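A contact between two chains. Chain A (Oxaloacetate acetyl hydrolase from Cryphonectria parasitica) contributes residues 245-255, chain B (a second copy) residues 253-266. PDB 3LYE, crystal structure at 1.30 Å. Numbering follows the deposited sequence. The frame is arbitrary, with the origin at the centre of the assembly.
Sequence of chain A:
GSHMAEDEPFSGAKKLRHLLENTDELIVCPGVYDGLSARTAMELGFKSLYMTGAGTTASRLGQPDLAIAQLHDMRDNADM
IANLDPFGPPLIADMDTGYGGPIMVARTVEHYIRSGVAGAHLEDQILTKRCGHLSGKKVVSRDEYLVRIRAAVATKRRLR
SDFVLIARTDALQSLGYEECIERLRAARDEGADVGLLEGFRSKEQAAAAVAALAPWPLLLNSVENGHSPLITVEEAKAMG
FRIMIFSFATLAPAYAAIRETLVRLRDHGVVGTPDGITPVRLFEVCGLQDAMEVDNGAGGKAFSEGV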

# COMPACT_ATOMS: atom_id res chain seq x y z
N ILE A 245 21.61 -19.47 0.10
CA ILE A 245 20.92 -18.32 0.68
C ILE A 245 21.07 -18.39 2.17
O ILE A 245 21.15 -19.47 2.75
N PHE A 246 21.11 -17.23 2.80
CA PHE A 246 21.30 -17.15 4.23
C PHE A 246 20.15 -16.50 4.99
O PHE A 246 20.13 -15.28 5.21
N SER A 247 19.20 -17.35 5.38
CA SER A 247 18.03 -16.94 6.14
C SER A 247 18.50 -16.49 7.53
O SER A 247 19.32 -17.12 8.17
N PHE A 248 17.94 -15.39 7.97
CA PHE A 248 18.22 -14.76 9.24
C PHE A 248 19.62 -14.12 9.37
O PHE A 248 19.96 -13.63 10.43
N ALA A 249 20.37 -14.01 8.28
CA ALA A 249 21.72 -13.45 8.33
C ALA A 249 21.76 -12.02 8.79
O ALA A 249 22.77 -11.59 9.32
N THR A 250 20.70 -11.25 8.51
CA THR A 250 20.69 -9.87 8.94
C THR A 250 19.66 -9.57 10.01
O THR A 250 19.92 -8.74 10.88
N LEU A 251 18.53 -10.29 10.01
CA LEU A 251 17.50 -10.04 11.03
C LEU A 251 17.99 -10.39 12.42
O LEU A 251 17.77 -9.65 13.38
N ALA A 252 18.70 -11.51 12.55
CA ALA A 252 19.23 -11.98 13.85
C ALA A 252 20.24 -11.02 14.48
O ALA A 252 20.03 -10.59 15.62
N PRO A 253 21.29 -10.64 13.77
CA PRO A 253 22.21 -9.69 14.42
C PRO A 253 21.55 -8.33 14.63
O PRO A 253 21.92 -7.67 15.59
N ALA A 254 20.62 -7.91 13.78
CA ALA A 254 19.98 -6.62 14.00
C ALA A 254 19.25 -6.70 15.36
O ALA A 254 19.34 -5.78 16.17
N TYR A 255 18.50 -7.77 15.60
CA TYR A 255 17.80 -7.90 16.86
C TYR A 255 18.74 -7.87 18.05
O TYR A 255 18.51 -7.16 19.01
N PRO B 253 22.64 1.05 15.57
CA PRO B 253 23.25 -0.23 15.94
C PRO B 253 22.82 -1.35 15.01
O PRO B 253 23.61 -2.27 14.82
N ALA B 254 21.62 -1.31 14.44
CA ALA B 254 21.23 -2.37 13.52
C ALA B 254 22.22 -2.35 12.34
O ALA B 254 22.71 -3.39 11.91
N TYR B 255 22.49 -1.17 11.78
CA TYR B 255 23.42 -1.09 10.67
C TYR B 255 24.79 -1.63 11.03
O TYR B 255 25.37 -2.41 10.30
N ALA B 256 25.34 -1.20 12.15
CA ALA B 256 26.67 -1.66 12.52
C ALA B 256 26.76 -3.17 12.63
O ALA B 256 27.77 -3.77 12.22
N ALA B 257 25.73 -3.77 13.21
CA ALA B 257 25.69 -5.22 13.40
C ALA B 257 25.50 -5.97 12.07
O ALA B 257 26.15 -7.01 11.85
N ILE B 258 24.56 -5.50 11.25
CA ILE B 258 24.32 -6.09 9.96
C ILE B 258 25.64 -6.03 9.14
O ILE B 258 26.05 -7.01 8.50
N ARG B 259 26.32 -4.89 9.18
CA ARG B 259 27.55 -4.74 8.42
C ARG B 259 28.65 -5.68 8.87
O ARG B 259 29.29 -6.36 8.07
N GLU B 260 28.88 -5.73 10.18
CA GLU B 260 29.92 -6.61 10.72
C GLU B 260 29.61 -8.07 10.39
O GLU B 260 30.51 -8.86 10.06
N THR B 261 28.35 -8.46 10.46
CA THR B 261 27.97 -9.84 10.17
C THR B 261 28.18 -10.18 8.71
O THR B 261 28.70 -11.23 8.35
N LEU B 262 27.75 -9.28 7.84
CA LEU B 262 27.88 -9.52 6.40
C LEU B 262 29.35 -9.53 5.96
O LEU B 262 29.72 -10.23 5.03
N VAL B 263 30.20 -8.75 6.62
CA VAL B 263 31.64 -8.74 6.30
C VAL B 263 32.17 -10.15 6.66
O VAL B 263 32.96 -10.73 5.94
N ARG B 264 31.74 -10.68 7.80
CA ARG B 264 32.15 -12.03 8.23
C ARG B 264 31.67 -13.05 7.21
O ARG B 264 32.40 -13.96 6.86
N LEU B 265 30.44 -12.94 6.73
CA LEU B 265 29.96 -13.90 5.75
C LEU B 265 30.77 -13.79 4.46
O LEU B 265 31.19 -14.78 3.88
N ARG B 266 31.03 -12.57 4.04
CA ARG B 266 31.77 -12.37 2.81
C ARG B 266 33.20 -12.90 2.85
O ARG B 266 33.65 -13.56 1.91

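The two copies meet where the backbones come closest, at A:Ala254 and B:Ala254, whose CA atoms lie 4.5 Å apart. Alanine's single methyl keeps the side chains small at this close approach: A:Ala254 CB and B:Ala254 CB are 4.3 Å apart, though both CA-to-CB bonds point sideways. The axes of the two helices come within 8.0 Å, and their directions differ by 136°, so the chain B helix runs on from this point past the start of the chain A helix and the turn before it. Beside the alanine pair, A:Pro253 points toward chain B. Its CB lies 4.3 Å from B:Ala257 CB, and B:Ala257, with only a methyl, also meets the backbone, with A:Pro253 O 3.6 Å from B:Ala257 CB.

One helical turn beyond B:Ala254, B:Ile258, its CA-to-CB bond sideways, packs beside A:Ala254. Its m, t rotamer carries CD1 to 4.1 Å from A:Ala254 CB, while its CG2 branch rests 3.8 Å from A:Thr250 CG2. A branched side chain suits this position, since its two arms reach different neighbours. A:Thr250, in the p rotamer, turns its methyl to chain B, where CG2 also lies 3.9 Å from B:Leu262 CD1; its hydroxyl is hydrogen-bonded elsewhere in the structure. The CA-to-CB bond of B:Leu262 points sideways, but the m, t conformation brings the end of the side chain nearer to chain A.

At the far end of the contact, A:Phe246 and B:Leu265 point toward each other's stretch. The phenylalanine takes chi1 m, and the leucine, in its t, p rotamer, sets CD1 over one ring face, 3.8 Å from the centroid of the A:Phe246 ring and 19° off the ring normal. This is a CH-pi contact, in which a flat aromatic surface accepts a compact methyl; the shortest atomic separation, A:Phe246 CE1 to B:Leu265 CD1, is 3.6 Å.

Along the polar edge, B:Thr261, in the m rotamer, presents both branches to chain A. Its OG1 approaches A:Pro253 CB at 3.4 Å, yet its hydrogen bond stays within its own helix, from B:Thr261 OG1 to B:Ala257 O at 3.0 Å. Threonine can thus sit against an apolar neighbour with its hydroxyl satisfied. Its methyl CG2 lies 3.4 Å from A:Ala249 O, a carbonyl buried here without a hydrogen-bonding partner in the model. No hydrogen bond crosses between the stretches, whose contact rests on close packing.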

# COMPACT_ATOMS: atom_id res chain seq x y z
CB ILE A 245 19.46 -18.21 0.21
CG1 ILE A 245 18.60 -19.35 0.75
CG2 ILE A 245 19.43 -18.17 -1.33
CD1 ILE A 245 17.19 -19.30 0.25
CB PHE A 246 22.63 -16.41 4.45
CG PHE A 246 23.82 -17.20 4.02
CD1 PHE A 246 24.53 -17.96 4.93
CD2 PHE A 246 24.23 -17.21 2.71
CE1 PHE A 246 25.62 -18.71 4.52
CE2 PHE A 246 25.30 -17.98 2.30
CZ PHE A 246 26.00 -18.72 3.21
CB SER A 247 17.02 -18.07 6.26
OG SER A 247 16.61 -18.46 4.97
CB PHE A 248 17.96 -15.71 10.41
CG PHE A 248 16.55 -16.17 10.49
CD1 PHE A 248 16.16 -17.39 9.96
CD2 PHE A 248 15.59 -15.39 11.08
CE1 PHE A 248 14.84 -17.80 10.02
CE2 PHE A 248 14.26 -15.81 11.12
CZ PHE A 248 13.89 -17.01 10.59
CB ALA A 249 22.39 -13.51 6.99
CB THR A 250 20.56 -8.88 7.74
OG1 THR A 250 19.31 -9.05 7.06
CG2 THR A 250 21.71 -9.05 6.74
CB LEU A 251 16.23 -10.86 10.70
CG LEU A 251 14.97 -10.48 11.48
CD1 LEU A 251 14.37 -9.21 10.93
CD2 LEU A 251 13.97 -11.56 11.39
CB ALA A 252 19.77 -13.42 13.74
CB PRO A 253 23.38 -9.59 13.44
CG PRO A 253 22.80 -10.07 12.10
CD PRO A 253 21.83 -11.13 12.48
CB ALA A 254 19.00 -6.33 12.89
CB TYR A 255 17.03 -9.23 16.95
CG TYR A 255 16.51 -9.51 18.34
CD1 TYR A 255 15.49 -8.77 18.88
CD2 TYR A 255 17.07 -10.49 19.14
CE1 TYR A 255 15.03 -9.00 20.14
CE2 TYR A 255 16.61 -10.73 20.43
CZ TYR A 255 15.59 -9.98 20.91
OH TYR A 255 15.13 -10.19 22.19
CB PRO B 253 22.75 -0.48 17.36
CG PRO B 253 21.49 0.40 17.48
CD PRO B 253 21.81 1.61 16.67
CB ALA B 254 19.82 -2.13 13.03
CB TYR B 255 23.63 0.36 10.21
CG TYR B 255 24.78 0.51 9.23
CD1 TYR B 255 24.70 -0.00 7.96
CD2 TYR B 255 25.97 1.10 9.61
CE1 TYR B 255 25.73 0.10 7.09
CE2 TYR B 255 27.03 1.20 8.72
CZ TYR B 255 26.90 0.71 7.47
OH TYR B 255 27.94 0.79 6.58
CB ALA B 256 27.10 -1.01 13.80
CB ALA B 257 24.58 -5.58 14.37
CB ILE B 258 23.19 -5.36 9.23
CG1 ILE B 258 21.89 -5.65 9.94
CG2 ILE B 258 23.18 -5.72 7.75
CD1 ILE B 258 20.74 -4.75 9.48
CB ARG B 259 28.05 -3.31 8.48
CG ARG B 259 29.12 -3.01 7.47
CD ARG B 259 29.75 -1.69 7.72
NE ARG B 259 30.40 -1.21 6.50
CZ ARG B 259 31.57 -1.66 6.03
NH1 ARG B 259 32.04 -1.17 4.91
NH2 ARG B 259 32.27 -2.59 6.67
CB GLU B 260 30.03 -6.45 12.24
CG GLU B 260 31.11 -7.29 12.89
CD GLU B 260 31.56 -6.74 14.23
OE1 GLU B 260 30.81 -5.93 14.82
OE2 GLU B 260 32.68 -7.12 14.68
CB THR B 261 26.53 -10.10 10.58
OG1 THR B 261 26.41 -9.96 11.99
CG2 THR B 261 26.10 -11.49 10.18
CB LEU B 262 27.01 -8.54 5.62
CG LEU B 262 25.51 -8.74 5.77
CD1 LEU B 262 24.84 -7.70 4.89
CD2 LEU B 262 25.16 -10.17 5.38
CB VAL B 263 32.40 -7.64 7.07
CG1 VAL B 263 33.91 -7.91 7.08
CG2 VAL B 263 32.12 -6.30 6.44
CB ARG B 264 31.59 -12.35 9.62
CG ARG B 264 32.06 -13.67 10.20
CD ARG B 264 31.34 -13.94 11.50
NE ARG B 264 31.59 -12.84 12.42
CZ ARG B 264 30.68 -12.08 13.03
NH1 ARG B 264 29.36 -12.26 12.94
NH2 ARG B 264 31.13 -11.12 13.79
CB LEU B 265 28.48 -13.64 5.44
CG LEU B 265 27.88 -14.49 4.32
CD1 LEU B 265 27.99 -15.94 4.68
CD2 LEU B 265 26.46 -14.05 4.12
CB ARG B 266 31.85 -10.85 2.50
CG ARG B 266 32.49 -10.53 1.13
CD ARG B 266 32.69 -9.04 0.91
NE ARG B 266 33.67 -8.55 1.86
CZ ARG B 266 33.86 -7.28 2.22
NH1 ARG B 266 33.12 -6.30 1.68
NH2 ARG B 266 34.80 -7.01 3.11